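Long-range contacts in dioxygenase (Pseudomonas brassicacearum, PDB 5V2D), which probably cleaves the central double bond of lignostilbenes with molecular oxygen, using an iron ion held by four histidines: residues Val104-Arg108 with Ala134-Ala140; Tyr385-Phe389 with Glu448-Gly452. One frame throughout, in Å; residues are numbered along the deposited sequence.

From the N terminus, the chain first builds most of one propeller blade, with strands 60-67, 85-93 and 96-103. Interaction 1 comes next: the start of helix 107-115 meets residues 134-140, closing a loop of 25 residues on the way to strand 143-147, the first of another blade. Interaction 2 follows much later, when residues 385-389, which include the start of strand 387-392, meet residues 448-452, a turn running into strand 452-460, so that two further blades are tied together across 58 intervening residues. The two loops lie in series, neither nested nor crossed. The centres of interaction 1 and interaction 2 are 37 Å apart, on opposite sides of the chain's centre, and the two do not touch.

Interaction 1: residues Val104-Arg108 with Ala134-Ala140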
ATOM      1  N   VAL A 104      13.493   6.839   5.782  1.00 20.92           N
ATOM      2  CA  VAL A 104      14.024   5.595   6.369  1.00 20.57           C
ATOM      3  C   VAL A 104      15.511   5.485   5.982  1.00 20.11           C
ATOM      4  O   VAL A 104      15.858   5.488   4.812  1.00 20.59           O
ATOM      5  CB  VAL A 104      13.312   4.331   5.868  1.00 21.82           C
ATOM      6  CG1 VAL A 104      13.707   3.141   6.681  1.00 22.83           C
ATOM      7  CG2 VAL A 104      11.786   4.459   6.041  1.00 23.51           C
ATOM      8  N   GLN A 105      16.390   5.388   6.967  1.00 20.37           N
ATOM      9  CA  GLN A 105      17.834   5.314   6.673  1.00 21.93           C
ATOM     10  C   GLN A 105      18.223   3.855   6.373  1.00 21.64           C
ATOM     11  O   GLN A 105      18.998   3.224   7.094  1.00 23.05           O
ATOM     12  CB  GLN A 105      18.658   5.923   7.784  1.00 25.95           C
ATOM     13  CG  GLN A 105      18.282   7.362   7.968  1.00 28.22           C
ATOM     14  CD  GLN A 105      19.421   8.256   8.335  1.00 35.03           C
ATOM     15  OE1 GLN A 105      20.502   7.800   8.734  1.00 36.23           O
ATOM     16  NE2 GLN A 105      19.199   9.556   8.206  1.00 35.41           N
ATOM     17  N   THR A 106      17.740   3.387   5.246  1.00 20.59           N
ATOM     18  CA  THR A 106      18.079   2.090   4.711  1.00 21.47           C
ATOM     19  C   THR A 106      19.556   2.035   4.323  1.00 20.42           C
ATOM     20  O   THR A 106      20.164   3.056   4.020  1.00 21.57           O
ATOM     21  CB  THR A 106      17.252   1.721   3.460  1.00 20.53           C
ATOM     22  OG1 THR A 106      17.500   2.651   2.444  1.00 19.86           O
ATOM     23  CG2 THR A 106      15.731   1.647   3.801  1.00 21.34           C
ATOM     24  N   ASP A 107      20.096   0.828   4.240  1.00 20.70           N
ATOM     25  CA  ASP A 107      21.452   0.695   3.738  1.00 22.20           C
ATOM     26  C   ASP A 107      21.520   1.292   2.296  1.00 21.55           C
ATOM     27  O   ASP A 107      22.499   1.887   1.937  1.00 20.16           O
ATOM     28  CB  ASP A 107      21.914  -0.736   3.626  1.00 23.52           C
ATOM     29  CG  ASP A 107      21.987  -1.473   4.946  1.00 25.98           C
ATOM     30  OD1 ASP A 107      21.947  -0.905   5.989  1.00 27.93           O
ATOM     31  OD2 ASP A 107      22.188  -2.721   4.928  1.00 28.26           O
ATOM     32  N   ARG A 108      20.478   1.082   1.505  1.00 21.40           N
ATOM     33  CA  ARG A 108      20.435   1.559   0.131  1.00 19.81           C
ATOM     34  C   ARG A 108      20.546   3.095   0.072  1.00 20.14           C
ATOM     35  O   ARG A 108      21.330   3.641  -0.715  1.00 21.22           O
ATOM     36  CB  ARG A 108      19.170   1.128  -0.549  1.00 18.74           C
ATOM     37  CG  ARG A 108      18.901   1.751  -1.911  1.00 19.47           C
ATOM     38  CD  ARG A 108      17.762   1.036  -2.612  1.00 21.68           C
ATOM     39  NE  ARG A 108      17.257   1.707  -3.806  1.00 20.26           N
ATOM     40  CZ  ARG A 108      16.602   1.103  -4.787  1.00 20.77           C
ATOM     41  NH1 ARG A 108      16.103   1.849  -5.793  1.00 21.70           N
ATOM     42  NH2 ARG A 108      16.426  -0.191  -4.817  1.00 21.00           N
ATOM     43  N   ALA A 134      24.316  -0.688  -1.983  1.00 24.08           N
ATOM     44  CA  ALA A 134      24.193  -1.600  -0.837  1.00 24.82           C
ATOM     45  C   ALA A 134      23.706  -2.926  -1.305  1.00 25.70           C
ATOM     46  O   ALA A 134      22.985  -3.033  -2.268  1.00 25.99           O
ATOM     47  CB  ALA A 134      23.281  -1.040   0.242  1.00 24.58           C
ATOM     48  N   LYS A 135      24.077  -3.959  -0.580  1.00 26.49           N
ATOM     49  CA  LYS A 135      23.609  -5.318  -0.846  1.00 27.12           C
ATOM     50  C   LYS A 135      22.141  -5.478  -0.616  1.00 26.80           C
ATOM     51  O   LYS A 135      21.461  -6.186  -1.322  1.00 22.72           O
ATOM     52  CB  LYS A 135      24.361  -6.317   0.044  1.00 32.62           C
ATOM     53  CG  LYS A 135      25.863  -6.412  -0.324  1.00 39.03           C
ATOM     54  CD  LYS A 135      26.101  -6.831  -1.778  1.00 44.76           C
ATOM     55  CE  LYS A 135      27.505  -7.266  -2.074  1.00 51.66           C
ATOM     56  NZ  LYS A 135      28.299  -6.133  -2.611  1.00 50.93           N
ATOM     57  N   ASN A 136      21.634  -4.837   0.416  1.00 23.83           N
ATOM     58  CA  ASN A 136      20.175  -4.857   0.690  1.00 25.19           C
ATOM     59  C   ASN A 136      19.550  -3.813  -0.271  1.00 23.29           C
ATOM     60  O   ASN A 136      19.804  -2.624  -0.186  1.00 25.22           O
ATOM     61  CB  ASN A 136      19.875  -4.528   2.174  1.00 23.87           C
ATOM     62  CG  ASN A 136      18.385  -4.648   2.493  1.00 23.96           C
ATOM     63  OD1 ASN A 136      17.522  -4.629   1.597  1.00 23.61           O
ATOM     64  ND2 ASN A 136      18.084  -4.731   3.775  1.00 23.02           N
ATOM     65  N   ASN A 137      18.758  -4.290  -1.188  1.00 23.10           N
ATOM     66  CA  ASN A 137      18.109  -3.449  -2.236  1.00 22.82           C
ATOM     67  C   ASN A 137      16.842  -2.706  -1.765  1.00 22.33           C
ATOM     68  O   ASN A 137      16.249  -2.026  -2.575  1.00 23.63           O
ATOM     69  CB  ASN A 137      17.737  -4.336  -3.430  1.00 21.85           C
ATOM     70  CG  ASN A 137      17.696  -3.584  -4.755  1.00 23.09           C
ATOM     71  OD1 ASN A 137      18.561  -2.692  -4.992  1.00 23.21           O
ATOM     72  ND2 ASN A 137      16.723  -3.919  -5.642  1.00 23.79           N
ATOM     73  N   THR A 138      16.382  -2.913  -0.536  1.00 21.71           N
ATOM     74  CA  THR A 138      15.086  -2.393  -0.128  1.00 21.87           C
ATOM     75  C   THR A 138      15.075  -0.891   0.073  1.00 22.15           C
ATOM     76  O   THR A 138      16.043  -0.309   0.505  1.00 21.83           O
ATOM     77  CB  THR A 138      14.494  -3.110   1.117  1.00 20.54           C
ATOM     78  OG1 THR A 138      13.080  -2.925   1.096  1.00 21.98           O
ATOM     79  CG2 THR A 138      15.049  -2.581   2.393  1.00 20.61           C
ATOM     80  N   THR A 139      13.921  -0.300  -0.218  1.00 21.77           N
ATOM     81  CA  THR A 139      13.623   1.102   0.115  1.00 22.01           C
ATOM     82  C   THR A 139      12.609   1.318   1.229  1.00 21.05           C
ATOM     83  O   THR A 139      12.351   2.449   1.582  1.00 21.30           O
ATOM     84  CB  THR A 139      13.027   1.798  -1.154  1.00 21.84           C
ATOM     85  OG1 THR A 139      11.922   1.004  -1.626  1.00 21.76           O
ATOM     86  CG2 THR A 139      14.110   1.927  -2.217  1.00 22.19           C
ATOM     87  N   ALA A 140      12.017   0.252   1.791  1.00 22.64           N
ATOM     88  CA  ALA A 140      11.127   0.316   2.941  1.00 22.17           C
ATOM     89  C   ALA A 140      10.037   1.375   2.701  1.00 22.24           C
ATOM     90  O   ALA A 140       9.795   2.168   3.593  1.00 21.89           O
ATOM     91  CB  ALA A 140      11.926   0.629   4.188  1.00 22.82           C
TER
HETATM   92  O   HOH W   1      23.223  -3.984   2.631  1.00 22.64           O
HETATM   93  O   HOH W   2      20.323  -4.715   5.781  1.00 31.49           O
HETATM   94  O   HOH W   3      22.548   1.754  -2.725  1.00 19.85           O
HETATM   95  O   HOH W   4      18.530  -1.073   1.800  1.00 20.50           O
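Arg-108, in the first turn of helix 107-115, lies across residues 136-139, part of the loop connecting two blades of the seven-bladed beta-propeller. Arg-108 CB sits 3.6 Å from Thr-138 O and close to Asn-136 O as well. With CG anti to the backbone N (chi1 170°) the arginine chain runs out extended, carrying Arg-108 CD to 3.4 Å from Asn-137 O. Arg-108 NE comes next, 3.5 Å from Thr-139 CG2, a methyl that covers one face of the guanidinium near its rim. At the tip Arg-108 NH2 donates to Asn-137 O at 2.9 Å; the bond is bent, 143° at the hydrogen, with the oxygen tilted 22° from the guanidinium plane. NH1 turns to Asn-82 OD1, a weak bond. A leucine in place of Arg-108 is likely to leave Asn-137 O without this donor and the Thr-139 methyl without a flat group to rest on. Thr-106 is the N-cap of the helix: OG1 takes the N-H of Leu-109, while Thr-106 CG2 packs against Ala-140 CB at 4.0 Å. Two waters link Asp-107 OD2 to N and ND2 of Asn-136. Another water accepts from Arg-108 N and donates to Asn-136 O, at 2.8 Å, and to Thr-138 O.

Interaction 2: residues Tyr385-Phe389 with Glu448-Gly452; sequences YAHGF and EEADG
The imidazole of His-387 has Glu-449 O over one face and the carboxylate carbon of Glu-449 at its edge, in plane, with His-387 CD2 3.5 Å from Glu-449 CD. Ring and carboxylate planes stand 89° apart, so the histidine edge meets the flat of the acid. On the ring of Tyr-385 it is the edge that Glu-449 OE2 approaches, 3.7 Å from Tyr-385 CD1, and on Phe-389 the edge again, with Ala-450 O in the ring plane. His-416 meets the rings of both His-387 and Phe-389, and its NE2 is hydrogen-bonded to His-387 ND1.

Glu-449 and Ala-450 are the central residues of a type II beta turn, and the contact joins neighbouring blades of the beta-propeller: the turn lies just before strand 452-460, its partner at the start of strand 387-392. Glu-449 reaches over with CG anti to its own nitrogen (chi1 -171°) and the chain extended. Ala-386 N gives a forked bond to both carboxylate oxygens, 3.0 Å to Glu-449 OE1 and 3.1 Å to Glu-449 OE2, each through its syn lone pair. Glu-449 OE2 takes two more donors, His-387 N weakly and a water at 2.6 Å that also donates to His-387 O. With three donors on OE2, the carboxylate is probably ionised. Beside it Ala-450 CB packs 3.5 Å from His-387 CB and 3.9 Å from Phe-389 CZ.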
ATOM      1  N   TYR A 385     -18.559  -7.595   8.845  1.00 30.16           N
ATOM      2  CA  TYR A 385     -18.468  -6.159   8.802  1.00 31.26           C
ATOM      3  C   TYR A 385     -19.426  -5.671   7.760  1.00 31.75           C
ATOM      4  O   TYR A 385     -19.851  -6.449   6.936  1.00 35.40           O
ATOM      5  CB  TYR A 385     -17.008  -5.713   8.488  1.00 31.02           C
ATOM      6  CG  TYR A 385     -16.660  -5.703   7.037  1.00 27.84           C
ATOM      7  CD1 TYR A 385     -16.322  -4.535   6.415  1.00 30.20           C
ATOM      8  CD2 TYR A 385     -16.629  -6.897   6.272  1.00 29.02           C
ATOM      9  CE1 TYR A 385     -15.988  -4.511   5.051  1.00 30.22           C
ATOM     10  CE2 TYR A 385     -16.326  -6.888   4.925  1.00 29.45           C
ATOM     11  CZ  TYR A 385     -15.994  -5.699   4.324  1.00 30.91           C
ATOM     12  OH  TYR A 385     -15.721  -5.599   3.003  1.00 34.02           O
ATOM     13  N   ALA A 386     -19.716  -4.368   7.783  1.00 31.16           N
ATOM     14  CA  ALA A 386     -20.687  -3.774   6.880  1.00 32.17           C
ATOM     15  C   ALA A 386     -20.331  -2.445   6.241  1.00 32.87           C
ATOM     16  O   ALA A 386     -21.184  -1.842   5.579  1.00 32.50           O
ATOM     17  CB  ALA A 386     -22.044  -3.625   7.606  1.00 36.38           C
ATOM     18  N   HIS A 387     -19.104  -1.969   6.477  1.00 27.79           N
ATOM     19  CA  HIS A 387     -18.694  -0.659   5.981  1.00 29.29           C
ATOM     20  C   HIS A 387     -17.274  -0.641   5.424  1.00 26.73           C
ATOM     21  O   HIS A 387     -16.427  -1.316   5.940  1.00 28.59           O
ATOM     22  CB  HIS A 387     -18.742   0.331   7.144  1.00 30.21           C
ATOM     23  CG  HIS A 387     -20.106   0.486   7.734  1.00 30.75           C
ATOM     24  ND1 HIS A 387     -20.987   1.447   7.274  1.00 31.99           N
ATOM     25  CD2 HIS A 387     -20.745  -0.198   8.725  1.00 33.74           C
ATOM     26  CE1 HIS A 387     -22.153   1.261   7.879  1.00 34.92           C
ATOM     27  NE2 HIS A 387     -22.009   0.328   8.820  1.00 31.10           N
ATOM     28  N   GLY A 388     -17.045   0.154   4.405  1.00 28.35           N
ATOM     29  CA  GLY A 388     -15.664   0.392   3.897  1.00 32.01           C
ATOM     30  C   GLY A 388     -15.525   1.807   3.368  1.00 31.76           C
ATOM     31  O   GLY A 388     -16.545   2.445   3.017  1.00 28.55           O
ATOM     32  N   PHE A 389     -14.323   2.340   3.464  1.00 26.13           N
ATOM     33  CA  PHE A 389     -13.981   3.595   2.928  1.00 27.59           C
ATOM     34  C   PHE A 389     -13.074   3.317   1.734  1.00 27.56           C
ATOM     35  O   PHE A 389     -12.284   2.370   1.753  1.00 28.16           O
ATOM     36  CB  PHE A 389     -13.321   4.443   4.004  1.00 27.84           C
ATOM     37  CG  PHE A 389     -14.175   4.682   5.209  1.00 26.86           C
ATOM     38  CD1 PHE A 389     -14.024   3.937   6.345  1.00 28.70           C
ATOM     39  CD2 PHE A 389     -15.213   5.605   5.150  1.00 28.53           C
ATOM     40  CE1 PHE A 389     -14.798   4.183   7.496  1.00 29.14           C
ATOM     41  CE2 PHE A 389     -16.071   5.778   6.247  1.00 27.17           C
ATOM     42  CZ  PHE A 389     -15.875   5.098   7.452  1.00 26.88           C
ATOM     43  N   GLU A 448     -19.928   2.436  17.382  1.00 35.69           N
ATOM     44  CA  GLU A 448     -20.324   1.415  16.422  1.00 37.51           C
ATOM     45  C   GLU A 448     -19.354   1.428  15.215  1.00 33.23           C
ATOM     46  O   GLU A 448     -18.544   2.364  15.002  1.00 29.66           O
ATOM     47  CB  GLU A 448     -21.790   1.644  15.965  1.00 45.61           C
ATOM     48  CG  GLU A 448     -23.028   0.861  16.563  1.00 59.77           C
ATOM     49  CD  GLU A 448     -22.976   0.373  18.073  1.00 69.98           C
ATOM     50  OE1 GLU A 448     -22.062  -0.434  18.444  1.00 69.22           O
ATOM     51  OE2 GLU A 448     -23.878   0.759  18.891  1.00 77.30           O
ATOM     52  N   GLU A 449     -19.454   0.343  14.441  1.00 30.72           N
ATOM     53  CA  GLU A 449     -18.597   0.164  13.261  1.00 30.45           C
ATOM     54  C   GLU A 449     -18.643   1.399  12.364  1.00 30.34           C
ATOM     55  O   GLU A 449     -19.719   1.853  11.975  1.00 26.83           O
ATOM     56  CB  GLU A 449     -18.996  -1.081  12.406  1.00 31.32           C
ATOM     57  CG  GLU A 449     -17.946  -1.350  11.333  1.00 32.20           C
ATOM     58  CD  GLU A 449     -18.373  -2.348  10.238  1.00 35.98           C
ATOM     59  OE1 GLU A 449     -19.398  -3.018  10.418  1.00 34.77           O
ATOM     60  OE2 GLU A 449     -17.685  -2.437   9.200  1.00 33.88           O
ATOM     61  N   ALA A 450     -17.460   1.914  12.020  1.00 29.46           N
ATOM     62  CA  ALA A 450     -17.298   2.968  11.008  1.00 30.41           C
ATOM     63  C   ALA A 450     -17.913   4.279  11.442  1.00 29.47           C
ATOM     64  O   ALA A 450     -18.169   5.164  10.582  1.00 29.91           O
ATOM     65  CB  ALA A 450     -17.860   2.583   9.623  1.00 31.19           C
ATOM     66  N   ASP A 451     -18.071   4.445  12.756  1.00 28.11           N
ATOM     67  CA  ASP A 451     -18.596   5.733  13.266  1.00 29.15           C
ATOM     68  C   ASP A 451     -17.407   6.506  13.819  1.00 26.21           C
ATOM     69  O   ASP A 451     -16.859   6.136  14.853  1.00 26.37           O
ATOM     70  CB  ASP A 451     -19.671   5.482  14.324  1.00 30.28           C
ATOM     71  CG  ASP A 451     -20.207   6.769  14.965  1.00 31.36           C
ATOM     72  OD1 ASP A 451     -20.059   7.836  14.337  1.00 30.17           O
ATOM     73  OD2 ASP A 451     -20.843   6.645  16.013  1.00 32.80           O
ATOM     74  N   GLY A 452     -17.012   7.526  13.090  1.00 25.99           N
ATOM     75  CA  GLY A 452     -15.877   8.307  13.472  1.00 27.46           C
ATOM     76  C   GLY A 452     -15.418   9.233  12.373  1.00 28.60           C
ATOM     77  O   GLY A 452     -16.220   9.840  11.702  1.00 26.24           O
TER
HETATM   78  O   HOH W   5     -15.468  -1.285   8.442  1.00 31.67           O